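Local coordinates for protein BrkA translocator (Bordetella pertussis, PDB 3QQ2) that forms the outer-membrane beta-barrel pore for translocating the passenger domain of BrkA, a protein that inhibits the classical complement pathway, at residues A[206-219]-A[240-253]. The protein carries 1 engineered substitution. Sequence-based numbering, arbitrary orientation.
Sequences NIVQPYARLGWTQE and GRVELGAGVDAALG
Leu214 and Leu244 run alongside each other on the apolar face of two neighbouring antiparallel strands, with Leu214 CD1 3.7 Å from Leu244 CD1. The same Leu214 methyl also meets CG2 of Val242. Farther along this face, Val248 CG1 touches both the Pro210 ring, 3.7 Å from its CG, and Val208 CG1, while Ala212 faces Ala246 in a non-hydrogen-bonded pair. Trp216 lies on this face too, its CD1 near the Arg241 carbonyl. Strands 207-221 and 241-252 belong to the transmembrane beta-barrel of the autotransporter translocator, in which such an apolar row is consistent with a lipid-facing wall and the alternate residues with the pore lining. Paired backbone bonds join Tyr211 to Gly247, Arg213 to Gly245 and Gly215 to Glu243. On the polar face, chi1 of 61° sets the Tyr211 ring over Gly247 of the partner strand, whose CA makes a CH-pi contact 3.8 Å from the ring centroid. Asp249 OD1 comes up to the ring edge in plane, 3.2 Å from Tyr211 CE2, and Arg195 adds a cation-pi contact. Arg213 runs beside Glu243, NH2 4.0 Å from OE2, beyond salt-bridge range; its NH2 forms a salt bridge with Glu263 and its NH1 a hydrogen bond with Gln159. Toward Gly240, Thr217 CG2 rests over the centre of the Arg241 guanidinium, 3.3 Å from CZ, while Thr217 OG1 bonds to Gly190 and Arg191. Arg241 NH2 makes a salt bridge to Glu243 OE1 at 3.5 Å, its hydrogen bond weak.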
# COMPACT_ATOMS: atom_id res chain seq x y z
N ASN A 206 56.95 3.36 5.63
CA ASN A 206 55.55 3.77 5.83
C ASN A 206 55.16 5.16 5.29
O ASN A 206 55.99 6.07 5.21
CB ASN A 206 55.15 3.54 7.30
CG ASN A 206 55.31 2.05 7.74
OD1 ASN A 206 55.73 1.21 6.95
ND2 ASN A 206 54.96 1.75 8.99
N ILE A 207 53.89 5.30 4.87
CA ILE A 207 53.32 6.60 4.46
C ILE A 207 52.02 6.86 5.17
O ILE A 207 51.01 6.28 4.82
CB ILE A 207 53.12 6.64 2.94
CG1 ILE A 207 54.47 6.60 2.21
CG2 ILE A 207 52.33 7.88 2.54
CD1 ILE A 207 54.35 6.38 0.72
N VAL A 208 52.05 7.72 6.18
CA VAL A 208 50.79 8.24 6.75
C VAL A 208 50.50 9.50 5.98
O VAL A 208 51.39 10.32 5.77
CB VAL A 208 50.88 8.56 8.27
CG1 VAL A 208 49.52 8.95 8.80
CG2 VAL A 208 51.33 7.36 9.03
N GLN A 209 49.26 9.65 5.54
CA GLN A 209 48.87 10.79 4.72
C GLN A 209 47.52 11.37 5.11
O GLN A 209 46.52 11.13 4.42
CB GLN A 209 48.85 10.40 3.24
CG GLN A 209 48.93 11.58 2.30
CD GLN A 209 48.11 11.39 1.06
OE1 GLN A 209 48.65 11.29 -0.04
NE2 GLN A 209 46.79 11.35 1.22
N PRO A 210 47.48 12.13 6.22
CA PRO A 210 46.26 12.82 6.67
C PRO A 210 45.86 13.91 5.72
O PRO A 210 46.68 14.36 4.93
CB PRO A 210 46.66 13.46 8.00
CG PRO A 210 47.96 12.86 8.33
CD PRO A 210 48.63 12.49 7.05
N TYR A 211 44.60 14.30 5.80
CA TYR A 211 44.02 15.43 5.04
C TYR A 211 42.73 15.81 5.73
O TYR A 211 42.12 14.97 6.41
CB TYR A 211 43.69 15.01 3.61
CG TYR A 211 42.66 13.90 3.57
CD1 TYR A 211 41.31 14.18 3.63
CD2 TYR A 211 43.05 12.54 3.53
CE1 TYR A 211 40.38 13.17 3.64
CE2 TYR A 211 42.12 11.53 3.52
CZ TYR A 211 40.79 11.85 3.57
OH TYR A 211 39.84 10.87 3.56
N ALA A 212 42.31 17.05 5.55
CA ALA A 212 40.96 17.43 5.90
C ALA A 212 40.20 17.84 4.62
O ALA A 212 40.81 18.28 3.65
CB ALA A 212 40.99 18.50 6.91
N ARG A 213 38.87 17.65 4.62
CA ARG A 213 38.10 17.68 3.36
C ARG A 213 36.86 18.53 3.45
O ARG A 213 36.07 18.36 4.38
CB ARG A 213 37.67 16.25 2.95
CG ARG A 213 37.66 16.02 1.42
CD ARG A 213 36.89 14.79 0.95
NE ARG A 213 35.45 14.97 1.18
CZ ARG A 213 34.57 15.41 0.28
NH1 ARG A 213 34.96 15.72 -0.95
NH2 ARG A 213 33.29 15.53 0.61
N LEU A 214 36.67 19.42 2.48
CA LEU A 214 35.44 20.19 2.39
C LEU A 214 34.70 19.87 1.13
O LEU A 214 35.30 19.85 0.05
CB LEU A 214 35.71 21.69 2.41
CG LEU A 214 34.52 22.57 1.99
CD1 LEU A 214 33.66 23.00 3.18
CD2 LEU A 214 35.04 23.77 1.26
N GLY A 215 33.39 19.64 1.25
CA GLY A 215 32.59 19.24 0.11
C GLY A 215 31.19 19.80 0.03
O GLY A 215 30.54 20.05 1.04
N TRP A 216 30.73 20.01 -1.20
CA TRP A 216 29.35 20.33 -1.45
C TRP A 216 28.73 19.22 -2.30
O TRP A 216 29.40 18.63 -3.16
CB TRP A 216 29.27 21.65 -2.20
CG TRP A 216 27.90 22.04 -2.63
CD1 TRP A 216 26.91 22.60 -1.86
CD2 TRP A 216 27.36 21.95 -3.95
NE1 TRP A 216 25.79 22.85 -2.62
CE2 TRP A 216 26.04 22.47 -3.91
CE3 TRP A 216 27.87 21.50 -5.18
CZ2 TRP A 216 25.22 22.53 -5.03
CZ3 TRP A 216 27.06 21.56 -6.30
CH2 TRP A 216 25.75 22.07 -6.22
N THR A 217 27.45 18.93 -2.05
CA THR A 217 26.70 18.04 -2.93
C THR A 217 25.20 18.31 -2.94
O THR A 217 24.62 18.71 -1.93
CB THR A 217 26.97 16.55 -2.64
OG1 THR A 217 26.66 15.78 -3.80
CG2 THR A 217 26.16 16.05 -1.46
N GLN A 218 24.60 18.08 -4.09
CA GLN A 218 23.17 18.27 -4.25
C GLN A 218 22.58 17.12 -5.04
O GLN A 218 23.31 16.25 -5.53
CB GLN A 218 22.88 19.60 -4.95
CG GLN A 218 23.48 19.70 -6.37
CD GLN A 218 22.73 20.70 -7.25
OE1 GLN A 218 22.40 20.39 -8.40
NE2 GLN A 218 22.47 21.91 -6.72
N GLU A 219 21.26 17.13 -5.20
CA GLU A 219 20.53 16.06 -5.86
C GLU A 219 19.36 16.58 -6.64
O GLU A 219 18.43 17.06 -6.01
CB GLU A 219 19.88 15.15 -4.82
CG GLU A 219 20.80 14.27 -4.02
CD GLU A 219 20.12 12.99 -3.59
OE1 GLU A 219 18.88 12.88 -3.76
OE2 GLU A 219 20.84 12.10 -3.07
N GLY A 240 20.74 19.56 -1.61
CA GLY A 240 21.86 20.48 -1.39
C GLY A 240 22.35 20.53 0.05
O GLY A 240 21.54 20.53 0.99
N ARG A 241 23.68 20.60 0.21
CA ARG A 241 24.35 20.48 1.53
C ARG A 241 25.85 20.56 1.46
O ARG A 241 26.45 20.33 0.41
CB ARG A 241 24.01 19.16 2.20
CG ARG A 241 24.54 17.96 1.49
CD ARG A 241 24.34 16.76 2.34
NE ARG A 241 25.25 15.69 1.94
CZ ARG A 241 24.90 14.64 1.21
NH1 ARG A 241 23.63 14.50 0.79
NH2 ARG A 241 25.84 13.74 0.91
N VAL A 242 26.46 20.85 2.61
CA VAL A 242 27.90 21.04 2.71
C VAL A 242 28.48 20.00 3.65
O VAL A 242 27.85 19.65 4.65
CB VAL A 242 28.30 22.49 3.14
CG1 VAL A 242 27.90 22.78 4.59
CG2 VAL A 242 29.78 22.73 2.94
N GLU A 243 29.66 19.51 3.32
CA GLU A 243 30.30 18.45 4.10
C GLU A 243 31.76 18.73 4.48
O GLU A 243 32.56 19.28 3.69
CB GLU A 243 30.10 17.07 3.45
CG GLU A 243 30.59 16.95 2.01
CD GLU A 243 29.60 16.32 1.05
OE1 GLU A 243 28.89 15.35 1.42
OE2 GLU A 243 29.52 16.81 -0.10
N LEU A 244 32.06 18.37 5.73
CA LEU A 244 33.34 18.58 6.40
C LEU A 244 33.77 17.28 7.03
O LEU A 244 32.99 16.64 7.74
CB LEU A 244 33.21 19.62 7.51
CG LEU A 244 33.24 21.11 7.17
CD1 LEU A 244 34.54 21.48 6.44
CD2 LEU A 244 32.02 21.51 6.35
N GLY A 245 35.02 16.90 6.78
CA GLY A 245 35.53 15.64 7.29
C GLY A 245 37.03 15.60 7.21
O GLY A 245 37.66 16.56 6.74
N ALA A 246 37.60 14.50 7.67
CA ALA A 246 39.03 14.33 7.72
C ALA A 246 39.32 12.85 7.58
O ALA A 246 38.52 12.02 8.02
CB ALA A 246 39.55 14.82 9.03
N GLY A 247 40.45 12.52 6.96
CA GLY A 247 40.87 11.13 6.87
C GLY A 247 42.36 10.90 6.98
O GLY A 247 43.15 11.84 7.01
N VAL A 248 42.74 9.63 7.06
CA VAL A 248 44.15 9.24 6.91
C VAL A 248 44.25 8.06 5.99
O VAL A 248 43.51 7.09 6.16
CB VAL A 248 44.81 8.82 8.22
CG1 VAL A 248 46.02 9.72 8.46
CG2 VAL A 248 43.85 8.91 9.40
N ASP A 249 45.15 8.14 5.02
CA ASP A 249 45.44 6.98 4.16
C ASP A 249 46.88 6.58 4.37
O ASP A 249 47.75 7.36 4.05
CB ASP A 249 45.21 7.25 2.65
CG ASP A 249 44.19 8.34 2.40
OD1 ASP A 249 44.47 9.47 2.83
OD2 ASP A 249 43.14 8.09 1.75
N ALA A 250 47.11 5.39 4.91
CA ALA A 250 48.47 4.86 5.09
C ALA A 250 48.83 3.81 4.05
O ALA A 250 47.99 3.00 3.69
CB ALA A 250 48.67 4.28 6.51
N ALA A 251 50.07 3.89 3.57
CA ALA A 251 50.76 2.82 2.83
C ALA A 251 51.72 2.21 3.82
O ALA A 251 52.74 2.80 4.14
CB ALA A 251 51.53 3.36 1.62
N LEU A 252 51.37 1.05 4.34
CA LEU A 252 52.23 0.41 5.31
C LEU A 252 53.03 -0.66 4.61
O LEU A 252 52.50 -1.70 4.26
CB LEU A 252 51.42 -0.19 6.46
CG LEU A 252 51.24 0.70 7.69
CD1 LEU A 252 51.76 2.13 7.48
CD2 LEU A 252 49.78 0.69 8.14
N GLY A 253 54.31 -0.37 4.40
CA GLY A 253 55.24 -1.29 3.75
C GLY A 253 54.86 -2.76 3.61
O GLY A 253 54.37 -3.38 4.55